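Long-range contacts in mandelate racemase / muconate lactonizing enzyme, C-terminal domain protein (Labrenzia alexandrii, PDB 4E5T), which binds magnesium, probably to stabilise an enolate intermediate as in other enolase superfamily members, though its substrate and reaction remain unassigned: residues Leu4-Thr9 with Ala55-Phe59; Ile25-Leu29 with Leu377-Arg383. All blocks are in the same frame, centred on the assembly; numbering follows the deposited sequence.

In the fold
From the N terminus the chain lays down strand 4-13, turns back as strand 23-31, adds strand 36-41 and then runs into helix 48-63. Contact 1 closes this first loop by bringing 55-59 against one side of 4-9. Strand 25-29 lies within that loop, but its partner comes some 350 residues later, after the barrel, when 377-383 arrives on the other side of the sheet, so the two contacts cross along the chain. Contact 1 joins the sheet's first strand to helix 48-63, while contact 2 fastens the C-terminal part of the chain to the sheet. They meet at several points, among them a salt bridge between E8 OE1 and R383 NH1 (2.6 Å) and packing of L4 on L29.

Contact 1 of 2, residues Leu4-Thr9 with Ala55-Phe59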
loop_
_atom_site.group_PDB
_atom_site.type_symbol
_atom_site.label_atom_id
_atom_site.label_comp_id
_atom_site.label_asym_id
_atom_site.label_seq_id
_atom_site.Cartn_x
_atom_site.Cartn_y
_atom_site.Cartn_z
ATOM N N LEU A 4 27.370 39.350 13.783
ATOM C CA LEU A 4 26.157 40.157 13.856
ATOM C C LEU A 4 26.119 40.832 15.215
ATOM O O LEU A 4 26.426 40.207 16.252
ATOM C CB LEU A 4 24.911 39.292 13.674
ATOM C CG LEU A 4 24.884 38.560 12.342
ATOM C CD1 LEU A 4 23.632 37.739 12.206
ATOM C CD2 LEU A 4 24.967 39.584 11.235
ATOM N N SER A 5 25.720 42.099 15.209
ATOM C CA SER A 5 25.873 42.933 16.387
ATOM C C SER A 5 24.562 43.550 16.842
ATOM O O SER A 5 24.275 43.638 18.039
ATOM C CB SER A 5 26.875 44.046 16.086
ATOM O OG SER A 5 27.805 44.158 17.133
ATOM N N ASP A 6 23.770 43.977 15.868
ATOM C CA ASP A 6 22.639 44.841 16.145
ATOM C C ASP A 6 21.484 44.550 15.215
ATOM O O ASP A 6 21.669 44.210 14.040
ATOM C CB ASP A 6 23.042 46.309 16.012
ATOM C CG ASP A 6 23.785 46.820 17.227
ATOM O OD1 ASP A 6 23.213 46.750 18.341
ATOM O OD2 ASP A 6 24.939 47.286 17.068
ATOM N N ILE A 7 20.287 44.687 15.770
ATOM C CA ILE A 7 19.059 44.536 15.027
ATOM C C ILE A 7 18.197 45.785 15.243
ATOM O O ILE A 7 18.172 46.368 16.338
ATOM C CB ILE A 7 18.304 43.238 15.427
ATOM C CG1 ILE A 7 17.016 43.088 14.603
ATOM C CG2 ILE A 7 18.011 43.208 16.922
ATOM C CD1 ILE A 7 16.246 41.808 14.868
ATOM N N GLU A 8 17.547 46.235 14.175
ATOM C CA GLU A 8 16.430 47.149 14.311
ATOM C C GLU A 8 15.238 46.459 13.640
ATOM O O GLU A 8 15.413 45.727 12.667
ATOM C CB GLU A 8 16.720 48.533 13.701
ATOM C CG GLU A 8 15.561 49.521 13.893
ATOM C CD GLU A 8 15.840 50.950 13.422
ATOM O OE1 GLU A 8 16.655 51.138 12.481
ATOM O OE2 GLU A 8 15.229 51.889 14.001
ATOM N N THR A 9 14.041 46.650 14.190
ATOM C CA THR A 9 12.826 46.151 13.556
ATOM C C THR A 9 11.973 47.326 13.136
ATOM O O THR A 9 12.057 48.414 13.705
ATOM C CB THR A 9 11.985 45.209 14.471
ATOM O OG1 THR A 9 11.728 45.841 15.735
ATOM C CG2 THR A 9 12.691 43.884 14.693
ATOM N N ALA A 55 11.273 38.847 17.131
ATOM C CA ALA A 55 12.458 38.940 16.291
ATOM C C ALA A 55 13.633 39.409 17.140
ATOM O O ALA A 55 14.715 38.821 17.098
ATOM C CB ALA A 55 12.219 39.879 15.129
ATOM N N GLU A 56 13.392 40.438 17.947
ATOM C CA GLU A 56 14.402 40.953 18.847
ATOM C C GLU A 56 14.901 39.943 19.866
ATOM O O GLU A 56 16.111 39.800 20.056
ATOM C CB GLU A 56 13.861 42.157 19.568
ATOM C CG GLU A 56 13.923 43.413 18.750
ATOM C CD GLU A 56 13.334 44.587 19.495
ATOM O OE1 GLU A 56 13.475 44.631 20.747
ATOM O OE2 GLU A 56 12.712 45.444 18.827
ATOM N N ASP A 57 13.965 39.262 20.534
ATOM C CA ASP A 57 14.288 38.212 21.508
ATOM C C ASP A 57 15.106 37.096 20.861
ATOM O O ASP A 57 16.148 36.698 21.406
ATOM C CB ASP A 57 13.020 37.645 22.173
ATOM C CG ASP A 57 13.316 36.485 23.138
ATOM O OD1 ASP A 57 13.326 35.312 22.693
ATOM O OD2 ASP A 57 13.526 36.736 24.345
ATOM N N VAL A 58 14.656 36.599 19.706
ATOM C CA VAL A 58 15.433 35.579 19.007
ATOM C C VAL A 58 16.859 36.053 18.647
ATOM O O VAL A 58 17.823 35.355 18.943
ATOM C CB VAL A 58 14.728 35.056 17.740
ATOM C CG1 VAL A 58 15.600 34.032 17.040
ATOM C CG2 VAL A 58 13.376 34.459 18.089
ATOM N N PHE A 59 16.986 37.228 18.019
ATOM C CA PHE A 59 18.295 37.772 17.635
ATOM C C PHE A 59 19.272 37.887 18.814
ATOM O O PHE A 59 20.467 37.621 18.666
ATOM C CB PHE A 59 18.181 39.136 16.934
ATOM C CG PHE A 59 19.515 39.740 16.572
ATOM C CD1 PHE A 59 20.136 39.418 15.364
ATOM C CD2 PHE A 59 20.165 40.624 17.439
ATOM C CE1 PHE A 59 21.381 39.965 15.020
ATOM C CE2 PHE A 59 21.406 41.179 17.107
ATOM C CZ PHE A 59 22.012 40.842 15.899
#
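Strand 4-9 passes over helix segment 55-59 almost antiparallel, at 171°, with 9.2 Å between the axes; the closest CA atoms, those of I7 and E56, are 7.0 Å apart. At L4 the side chain enters the interior, with CB 3.8 Å from F59 CE1; outside the two segments it also packs on C102 and I105 of helix 89-110. S5 and D6 then form a classic beta bulge, both facing V30 of the next strand. Their side chains turn away, leaving the backbone to border the phenyl ring: S5 C is 3.8 Å from F59 CZ at the ring's edge, and D6 N is 3.6 Å from the same atom. I7 makes the central contact. Its CB sits over the F59 face, 3.9 Å from the ring centroid, in a CH-pi interaction, its CG2 reaches F59 CD2 at 3.4 Å, and the all-trans chain carries CD1 to 4.0 Å from A55 O. E8 points to the far side, where it pairs with R383. T9 ends the segment, its CG2 4.1 Å from A55 CB and its OG1 giving a weak hydrogen bond to E56 OE2 at 3.3 Å. This is sheet-on-helix packing of the enolase-type N-terminal domain. F59 contributes the largest share of the buried area, so the contact rests mainly on apolar packing, with one weak polar link at its exposed end.

Contact 2 of 2, residues Ile25-Leu29 with Leu377-Arg383; sequences IFVKL and LNEDVAR
The interface between the enolase-type N-terminal domain and the C-terminal part of the chain is where strand 25-29 meets 377-383, a short loop leading into helix 379-383. Build 25-29 as extended strand, phi -100 to -123° and psi 112 to 151°. L377 (phi/psi -75/129°) and N378 (-75/89°, centre of an inverse gamma turn) lead into helix with phi -55 to -73° and psi -25 to -47°. The helix crosses the strand at -138°, axes 11.1 Å apart. F26 CA lies 8.5 Å from A382 CA, and K28 CA 8.7 Å from L377 CA. N378 is the N-cap: its OD1 accepts from V381 N at 3.2 Å. F26 and K28 point toward the helix and V27 away from it. With chi1 m and chi2 -38°, F26 brings CD2 to 3.7 Å from L377 CD1 (L377 is t, p) and 4.5 Å from A382 CB, at the ring edge. K28, t at chi1, bends off the standard rotamers (chi2 to chi4 -119°, -145°, 135°), placing CE 3.0 Å from E379 OE1 and NZ in a weak, salt-bridged hydrogen bond to E379 OE2 at 3.3 Å. E379 is m, t and R383 m, t, t; R383 NH1 meets E379 OE2 at 2.7 Å, and R383 NH2 reaches D380 OD1 at 3.4 Å. Outside the segments, Y38 OH hydrogen-bonds to E379 OE1 and E8 forms a salt bridge with R383. K28 and R383 converge on E379 OE2, and D380 and E8 add negative charge, so the 4.1 Å approach of K28 NZ to R383 NH1 is compensated by several carboxylates.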
loop_
_atom_site.group_PDB
_atom_site.type_symbol
_atom_site.label_atom_id
_atom_site.label_comp_id
_atom_site.label_asym_id
_atom_site.label_seq_id
_atom_site.Cartn_x
_atom_site.Cartn_y
_atom_site.Cartn_z
ATOM N N ILE A 25 6.487 43.619 8.205
ATOM C CA ILE A 25 7.457 43.594 9.297
ATOM C C ILE A 25 8.896 43.455 8.789
ATOM O O ILE A 25 9.295 42.420 8.266
ATOM C CB ILE A 25 7.157 42.483 10.316
ATOM C CG1 ILE A 25 5.702 42.553 10.767
ATOM C CG2 ILE A 25 8.111 42.597 11.496
ATOM C CD1 ILE A 25 5.318 41.522 11.798
ATOM N N PHE A 26 9.685 44.500 8.954
ATOM C CA PHE A 26 11.034 44.487 8.413
ATOM C C PHE A 26 12.051 44.299 9.518
ATOM O O PHE A 26 11.822 44.687 10.666
ATOM C CB PHE A 26 11.312 45.789 7.656
ATOM C CG PHE A 26 10.423 46.000 6.457
ATOM C CD1 PHE A 26 10.061 44.941 5.650
ATOM C CD2 PHE A 26 9.952 47.258 6.141
ATOM C CE1 PHE A 26 9.247 45.135 4.544
ATOM C CE2 PHE A 26 9.135 47.456 5.037
ATOM C CZ PHE A 26 8.789 46.392 4.238
ATOM N N VAL A 27 13.172 43.689 9.174
ATOM C CA VAL A 27 14.297 43.630 10.097
ATOM C C VAL A 27 15.556 44.236 9.462
ATOM O O VAL A 27 15.756 44.158 8.242
ATOM C CB VAL A 27 14.582 42.176 10.600
ATOM C CG1 VAL A 27 13.410 41.637 11.372
ATOM C CG2 VAL A 27 14.917 41.249 9.456
ATOM N N LYS A 28 16.396 44.842 10.298
ATOM C CA LYS A 28 17.699 45.372 9.877
ATOM C C LYS A 28 18.835 44.741 10.713
ATOM O O LYS A 28 18.936 44.997 11.907
ATOM C CB LYS A 28 17.694 46.903 10.030
ATOM C CG LYS A 28 18.855 47.634 9.380
ATOM C CD LYS A 28 19.649 48.385 10.419
ATOM C CE LYS A 28 20.189 49.698 9.886
ATOM N NZ LYS A 28 19.972 50.810 10.864
ATOM N N LEU A 29 19.678 43.911 10.102
ATOM C CA LEU A 29 20.809 43.310 10.829
ATOM C C LEU A 29 22.116 44.039 10.556
ATOM O O LEU A 29 22.459 44.307 9.408
ATOM C CB LEU A 29 20.995 41.843 10.455
ATOM C CG LEU A 29 19.899 40.833 10.767
ATOM C CD1 LEU A 29 20.521 39.462 10.837
ATOM C CD2 LEU A 29 19.241 41.174 12.070
ATOM N N LEU A 377 16.503 48.639 1.880
ATOM C CA LEU A 377 15.327 49.231 2.487
ATOM C C LEU A 377 15.548 50.722 2.690
ATOM O O LEU A 377 16.558 51.158 3.242
ATOM C CB LEU A 377 14.975 48.551 3.814
ATOM C CG LEU A 377 13.729 49.082 4.549
ATOM C CD1 LEU A 377 12.435 48.750 3.840
ATOM C CD2 LEU A 377 13.680 48.628 6.012
ATOM N N ASN A 378 14.600 51.509 2.222
ATOM C CA ASN A 378 14.589 52.908 2.544
ATOM C C ASN A 378 14.121 53.029 3.988
ATOM O O ASN A 378 12.931 53.144 4.257
ATOM C CB ASN A 378 13.651 53.632 1.597
ATOM C CG ASN A 378 13.856 55.114 1.614
ATOM O OD1 ASN A 378 14.179 55.684 2.654
ATOM N ND2 ASN A 378 13.666 55.759 0.462
ATOM N N GLU A 379 15.066 52.977 4.915
ATOM C CA GLU A 379 14.747 52.974 6.337
ATOM C C GLU A 379 13.895 54.167 6.732
ATOM O O GLU A 379 12.994 54.049 7.582
ATOM C CB GLU A 379 16.023 52.978 7.182
ATOM C CG GLU A 379 16.981 51.864 6.877
ATOM C CD GLU A 379 18.158 51.867 7.822
ATOM O OE1 GLU A 379 19.171 51.194 7.512
ATOM O OE2 GLU A 379 18.061 52.548 8.877
ATOM N N ASP A 380 14.194 55.316 6.127
ATOM C CA ASP A 380 13.486 56.546 6.460
ATOM C C ASP A 380 12.033 56.467 6.039
ATOM O O ASP A 380 11.145 56.792 6.821
ATOM C CB ASP A 380 14.167 57.769 5.851
ATOM C CG ASP A 380 15.528 58.034 6.461
ATOM O OD1 ASP A 380 15.798 57.536 7.578
ATOM O OD2 ASP A 380 16.329 58.736 5.821
ATOM N N VAL A 381 11.790 56.021 4.813
ATOM C CA VAL A 381 10.423 55.772 4.374
ATOM C C VAL A 381 9.747 54.768 5.295
ATOM O O VAL A 381 8.571 54.916 5.620
ATOM C CB VAL A 381 10.365 55.303 2.910
ATOM C CG1 VAL A 381 9.011 54.708 2.585
ATOM C CG2 VAL A 381 10.652 56.468 2.006
ATOM N N ALA A 382 10.506 53.773 5.746
ATOM C CA ALA A 382 9.965 52.761 6.655
ATOM C C ALA A 382 9.608 53.322 8.028
ATOM O O ALA A 382 8.570 52.980 8.558
ATOM C CB ALA A 382 10.899 51.572 6.785
ATOM N N ARG A 383 10.450 54.180 8.604
ATOM C CA ARG A 383 10.138 54.739 9.926
ATOM C C ARG A 383 9.018 55.765 9.865
ATOM O O ARG A 383 8.326 56.011 10.857
ATOM C CB ARG A 383 11.355 55.397 10.578
ATOM C CG ARG A 383 12.554 54.519 10.717
ATOM C CD ARG A 383 13.597 55.137 11.629
ATOM N NE ARG A 383 14.726 54.225 11.756
ATOM C CZ ARG A 383 15.757 54.196 10.923
ATOM N NH1 ARG A 383 16.727 53.306 11.111
ATOM N NH2 ARG A 383 15.816 55.060 9.906
#